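Long-range contact in uncharacterized protein (PDB 4R7F), which is of unknown function but carries immunoglobulin-like beta-sandwich domains, the first resembling the opening domain of type 9 secretion system plug proteins: residues A[37-51]-A[94-106]. Sequence-based numbering, arbitrary orientation. Where two conformers were deposited one is given.
Sequences EQIEINFDGLGSGYT and TQYSNYRLLLPND
Asn98 reaches across to Asn42 and Asp44 with a single nitrogen: its ND2 donates to Asn42 OD1 at 2.9 Å, tilted from that carbonyl's plane, and to Asp44 OD1 at 2.8 Å, nearly in line with the C-O bond. Asp44 OD2 is held by Tyr290 OH and Lys340. The Asn42 and Asn98 side chains cross at about a right angle. With CG turned away from its own backbone N (chi1 -162°), Asn42 also sends ND2 to Glu40 OE2, an oxygen that meets the edge of the Arg100 guanidinium in a salt bridge to NE, 3.2 Å; Arg100 NH1 pairs beyond with Asp85. Replacing Asn42 by an alanine is likely to cost Asn98 ND2 one acceptor and Glu40 OE2 its amide donor. This polar row lies on one face of strands 39-46 and 96-103, the antiparallel central pair of a four-stranded sheet in the immunoglobulin-like beta sandwich. The other face looks into the sandwich: Ile41 CD1 meets Leu101 CD2 and Leu103 CD1, backed by Phe131 and Ile118 of the opposing sheet. Tyr99 CB sits over the Phe43 ring, 3.6 Å from its centroid; the ring planes differ by only 5° but hardly overlap. Gln38 NE2 donates almost straight to Pro104 O, 2.8 Å.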
# COMPACT_ATOMS: atom_id res chain seq x y z
N GLU A 37 -9.94 -8.84 16.13
CA GLU A 37 -9.56 -9.69 15.00
C GLU A 37 -9.22 -11.11 15.41
O GLU A 37 -8.81 -11.38 16.53
CB GLU A 37 -8.41 -9.06 14.23
CG GLU A 37 -8.80 -7.73 13.59
CD GLU A 37 -7.82 -7.26 12.52
OE1 GLU A 37 -6.58 -7.37 12.72
OE2 GLU A 37 -8.31 -6.78 11.46
N GLN A 38 -9.41 -12.04 14.48
CA GLN A 38 -9.00 -13.42 14.72
C GLN A 38 -8.08 -13.94 13.64
O GLN A 38 -8.19 -13.57 12.46
CB GLN A 38 -10.22 -14.32 14.75
CG GLN A 38 -11.23 -13.98 15.83
CD GLN A 38 -12.56 -14.67 15.58
OE1 GLN A 38 -13.27 -14.32 14.62
NE2 GLN A 38 -12.89 -15.68 16.39
N ILE A 39 -7.22 -14.87 14.03
CA ILE A 39 -6.49 -15.66 13.06
C ILE A 39 -7.36 -16.79 12.54
O ILE A 39 -8.05 -17.45 13.32
CB ILE A 39 -5.22 -16.27 13.65
CG1 ILE A 39 -4.18 -15.17 13.87
CG2 ILE A 39 -4.62 -17.29 12.70
CD1 ILE A 39 -3.51 -14.67 12.61
N GLU A 40 -7.30 -17.00 11.22
CA GLU A 40 -7.98 -18.08 10.58
C GLU A 40 -6.95 -19.09 10.09
O GLU A 40 -6.05 -18.75 9.31
CB GLU A 40 -8.80 -17.58 9.40
CG GLU A 40 -9.48 -18.69 8.59
CD GLU A 40 -10.34 -18.16 7.45
OE1 GLU A 40 -10.42 -16.93 7.29
OE2 GLU A 40 -10.95 -18.94 6.69
N ILE A 41 -7.11 -20.33 10.52
CA ILE A 41 -6.38 -21.46 10.01
C ILE A 41 -7.33 -22.25 9.14
O ILE A 41 -8.32 -22.76 9.60
CB ILE A 41 -5.83 -22.33 11.14
CG1 ILE A 41 -4.69 -21.60 11.84
CG2 ILE A 41 -5.35 -23.65 10.56
CD1 ILE A 41 -4.57 -21.92 13.30
N ASN A 42 -7.00 -22.34 7.87
CA ASN A 42 -7.82 -22.99 6.88
C ASN A 42 -7.01 -24.08 6.12
O ASN A 42 -5.85 -23.88 5.71
CB ASN A 42 -8.31 -21.92 5.93
CG ASN A 42 -9.50 -22.37 5.12
OD1 ASN A 42 -9.41 -23.28 4.29
ND2 ASN A 42 -10.63 -21.76 5.38
N PHE A 43 -7.61 -25.24 5.90
CA PHE A 43 -6.92 -26.32 5.27
C PHE A 43 -7.91 -27.33 4.76
O PHE A 43 -9.03 -27.35 5.23
CB PHE A 43 -5.95 -26.98 6.26
CG PHE A 43 -6.60 -27.70 7.40
CD1 PHE A 43 -6.91 -27.04 8.56
CD2 PHE A 43 -6.87 -29.06 7.31
CE1 PHE A 43 -7.49 -27.72 9.63
CE2 PHE A 43 -7.46 -29.75 8.38
CZ PHE A 43 -7.76 -29.07 9.55
N ASP A 44 -7.47 -28.17 3.82
CA ASP A 44 -8.28 -29.26 3.34
C ASP A 44 -7.72 -30.59 3.81
O ASP A 44 -6.52 -30.77 3.88
CB ASP A 44 -8.32 -29.28 1.82
CG ASP A 44 -9.07 -28.11 1.24
OD1 ASP A 44 -9.94 -27.53 1.91
OD2 ASP A 44 -8.76 -27.79 0.07
N GLY A 45 -8.59 -31.54 4.13
CA GLY A 45 -8.21 -32.96 4.21
C GLY A 45 -8.72 -33.73 2.98
O GLY A 45 -9.91 -33.71 2.67
N LEU A 46 -7.82 -34.41 2.27
CA LEU A 46 -8.23 -35.14 1.05
C LEU A 46 -8.79 -36.53 1.39
O LEU A 46 -8.44 -37.12 2.41
CB LEU A 46 -7.04 -35.29 0.10
CG LEU A 46 -6.34 -34.02 -0.42
CD1 LEU A 46 -5.77 -34.29 -1.79
CD2 LEU A 46 -7.22 -32.80 -0.51
N GLY A 47 -9.64 -37.05 0.49
CA GLY A 47 -10.47 -38.24 0.76
C GLY A 47 -11.93 -37.83 0.96
O GLY A 47 -12.24 -36.64 0.99
N SER A 48 -12.82 -38.82 1.06
CA SER A 48 -14.24 -38.55 1.34
C SER A 48 -14.49 -38.54 2.85
O SER A 48 -15.35 -37.81 3.34
CB SER A 48 -15.15 -39.58 0.64
OG SER A 48 -14.39 -40.66 0.12
N GLY A 49 -13.73 -39.36 3.57
CA GLY A 49 -13.82 -39.42 5.02
C GLY A 49 -13.94 -38.04 5.67
O GLY A 49 -13.17 -37.11 5.35
N TYR A 50 -14.95 -37.90 6.53
CA TYR A 50 -14.87 -36.95 7.62
C TYR A 50 -13.92 -37.60 8.62
O TYR A 50 -13.94 -38.84 8.83
CB TYR A 50 -16.22 -36.62 8.29
CG TYR A 50 -16.03 -35.80 9.57
CD1 TYR A 50 -15.22 -34.66 9.55
CD2 TYR A 50 -16.61 -36.19 10.79
CE1 TYR A 50 -15.00 -33.91 10.70
CE2 TYR A 50 -16.39 -35.43 11.95
CZ TYR A 50 -15.58 -34.29 11.90
OH TYR A 50 -15.30 -33.49 13.00
N THR A 51 -13.06 -36.76 9.18
CA THR A 51 -12.02 -37.16 10.10
C THR A 51 -12.08 -36.17 11.25
O THR A 51 -12.37 -34.99 11.04
CB THR A 51 -10.67 -37.06 9.38
OG1 THR A 51 -10.67 -37.97 8.27
CG2 THR A 51 -9.50 -37.38 10.31
N THR A 94 -11.40 -34.29 -7.42
CA THR A 94 -10.62 -34.63 -6.26
C THR A 94 -11.51 -34.29 -5.07
O THR A 94 -11.93 -33.12 -4.88
CB THR A 94 -9.29 -33.81 -6.25
OG1 THR A 94 -8.58 -34.03 -7.46
CG2 THR A 94 -8.43 -34.18 -5.08
N GLN A 95 -11.83 -35.30 -4.28
CA GLN A 95 -12.68 -35.09 -3.12
C GLN A 95 -11.86 -34.68 -1.90
O GLN A 95 -10.74 -35.17 -1.67
CB GLN A 95 -13.50 -36.34 -2.82
CG GLN A 95 -14.71 -36.47 -3.72
CD GLN A 95 -15.37 -37.82 -3.59
OE1 GLN A 95 -15.06 -38.59 -2.68
NE2 GLN A 95 -16.30 -38.12 -4.49
N TYR A 96 -12.44 -33.79 -1.12
CA TYR A 96 -11.85 -33.29 0.09
C TYR A 96 -12.90 -32.66 0.99
O TYR A 96 -14.02 -32.34 0.56
CB TYR A 96 -10.77 -32.24 -0.28
CG TYR A 96 -11.30 -31.02 -0.96
CD1 TYR A 96 -11.74 -29.95 -0.23
CD2 TYR A 96 -11.34 -30.93 -2.35
CE1 TYR A 96 -12.23 -28.79 -0.85
CE2 TYR A 96 -11.82 -29.78 -2.98
CZ TYR A 96 -12.27 -28.70 -2.21
OH TYR A 96 -12.77 -27.53 -2.81
N SER A 97 -12.51 -32.45 2.25
CA SER A 97 -13.29 -31.61 3.16
C SER A 97 -12.41 -30.38 3.50
O SER A 97 -11.21 -30.47 3.54
CB SER A 97 -13.72 -32.37 4.44
OG SER A 97 -14.05 -33.74 4.19
N ASN A 98 -13.05 -29.25 3.72
CA ASN A 98 -12.40 -28.00 4.01
C ASN A 98 -12.72 -27.61 5.44
O ASN A 98 -13.88 -27.62 5.84
CB ASN A 98 -12.94 -26.93 3.06
CG ASN A 98 -12.43 -25.56 3.38
OD1 ASN A 98 -13.21 -24.64 3.68
ND2 ASN A 98 -11.10 -25.40 3.31
N TYR A 99 -11.68 -27.24 6.19
CA TYR A 99 -11.74 -27.01 7.63
C TYR A 99 -11.29 -25.60 7.95
O TYR A 99 -10.43 -25.03 7.28
CB TYR A 99 -10.79 -27.97 8.35
CG TYR A 99 -11.17 -29.43 8.21
CD1 TYR A 99 -10.86 -30.14 7.06
CD2 TYR A 99 -11.85 -30.10 9.24
CE1 TYR A 99 -11.21 -31.47 6.92
CE2 TYR A 99 -12.20 -31.45 9.12
CZ TYR A 99 -11.89 -32.12 7.94
OH TYR A 99 -12.21 -33.44 7.79
N ARG A 100 -11.85 -25.05 9.00
CA ARG A 100 -11.61 -23.67 9.38
C ARG A 100 -11.63 -23.61 10.89
O ARG A 100 -12.55 -24.11 11.52
CB ARG A 100 -12.69 -22.79 8.81
CG ARG A 100 -12.55 -21.31 9.08
CD ARG A 100 -13.16 -20.57 7.90
NE ARG A 100 -13.76 -19.30 8.25
CZ ARG A 100 -14.91 -19.20 8.91
NH1 ARG A 100 -15.57 -20.28 9.31
NH2 ARG A 100 -15.39 -17.99 9.18
N LEU A 101 -10.57 -23.04 11.44
CA LEU A 101 -10.39 -22.79 12.85
C LEU A 101 -10.05 -21.33 12.98
O LEU A 101 -9.08 -20.85 12.38
CB LEU A 101 -9.24 -23.64 13.39
CG LEU A 101 -8.74 -23.36 14.80
CD1 LEU A 101 -9.81 -23.69 15.83
CD2 LEU A 101 -7.52 -24.19 15.07
N LEU A 102 -10.87 -20.60 13.73
CA LEU A 102 -10.57 -19.23 14.10
C LEU A 102 -10.03 -19.19 15.53
O LEU A 102 -10.52 -19.91 16.42
CB LEU A 102 -11.82 -18.38 14.00
CG LEU A 102 -12.51 -18.42 12.65
CD1 LEU A 102 -13.72 -17.51 12.67
CD2 LEU A 102 -11.53 -18.01 11.57
N LEU A 103 -9.03 -18.35 15.74
CA LEU A 103 -8.48 -18.12 17.06
C LEU A 103 -8.24 -16.64 17.30
O LEU A 103 -7.82 -15.93 16.40
CB LEU A 103 -7.17 -18.85 17.18
CG LEU A 103 -7.26 -20.36 17.33
CD1 LEU A 103 -5.92 -21.01 17.00
CD2 LEU A 103 -7.68 -20.72 18.75
N PRO A 104 -8.50 -16.15 18.51
CA PRO A 104 -9.12 -16.89 19.60
C PRO A 104 -10.60 -17.16 19.29
O PRO A 104 -11.16 -16.56 18.36
CB PRO A 104 -9.00 -15.93 20.77
CG PRO A 104 -9.17 -14.60 20.11
CD PRO A 104 -8.34 -14.73 18.86
N ASN A 105 -11.22 -18.07 20.03
CA ASN A 105 -12.62 -18.40 19.80
C ASN A 105 -13.30 -18.65 21.14
O ASN A 105 -12.76 -18.27 22.18
CB ASN A 105 -12.71 -19.60 18.83
CG ASN A 105 -11.97 -20.82 19.33
OD1 ASN A 105 -12.01 -21.14 20.51
ND2 ASN A 105 -11.28 -21.52 18.43
N ASP A 106 -14.49 -19.26 21.13
CA ASP A 106 -15.25 -19.53 22.37
C ASP A 106 -14.56 -20.55 23.29
O ASP A 106 -14.80 -20.54 24.49
CB ASP A 106 -16.69 -20.03 22.06
CG ASP A 106 -17.66 -18.90 21.73
OD1 ASP A 106 -17.26 -17.72 21.67
OD2 ASP A 106 -18.86 -19.19 21.53
O HOH W 1 -10.55 -35.16 6.11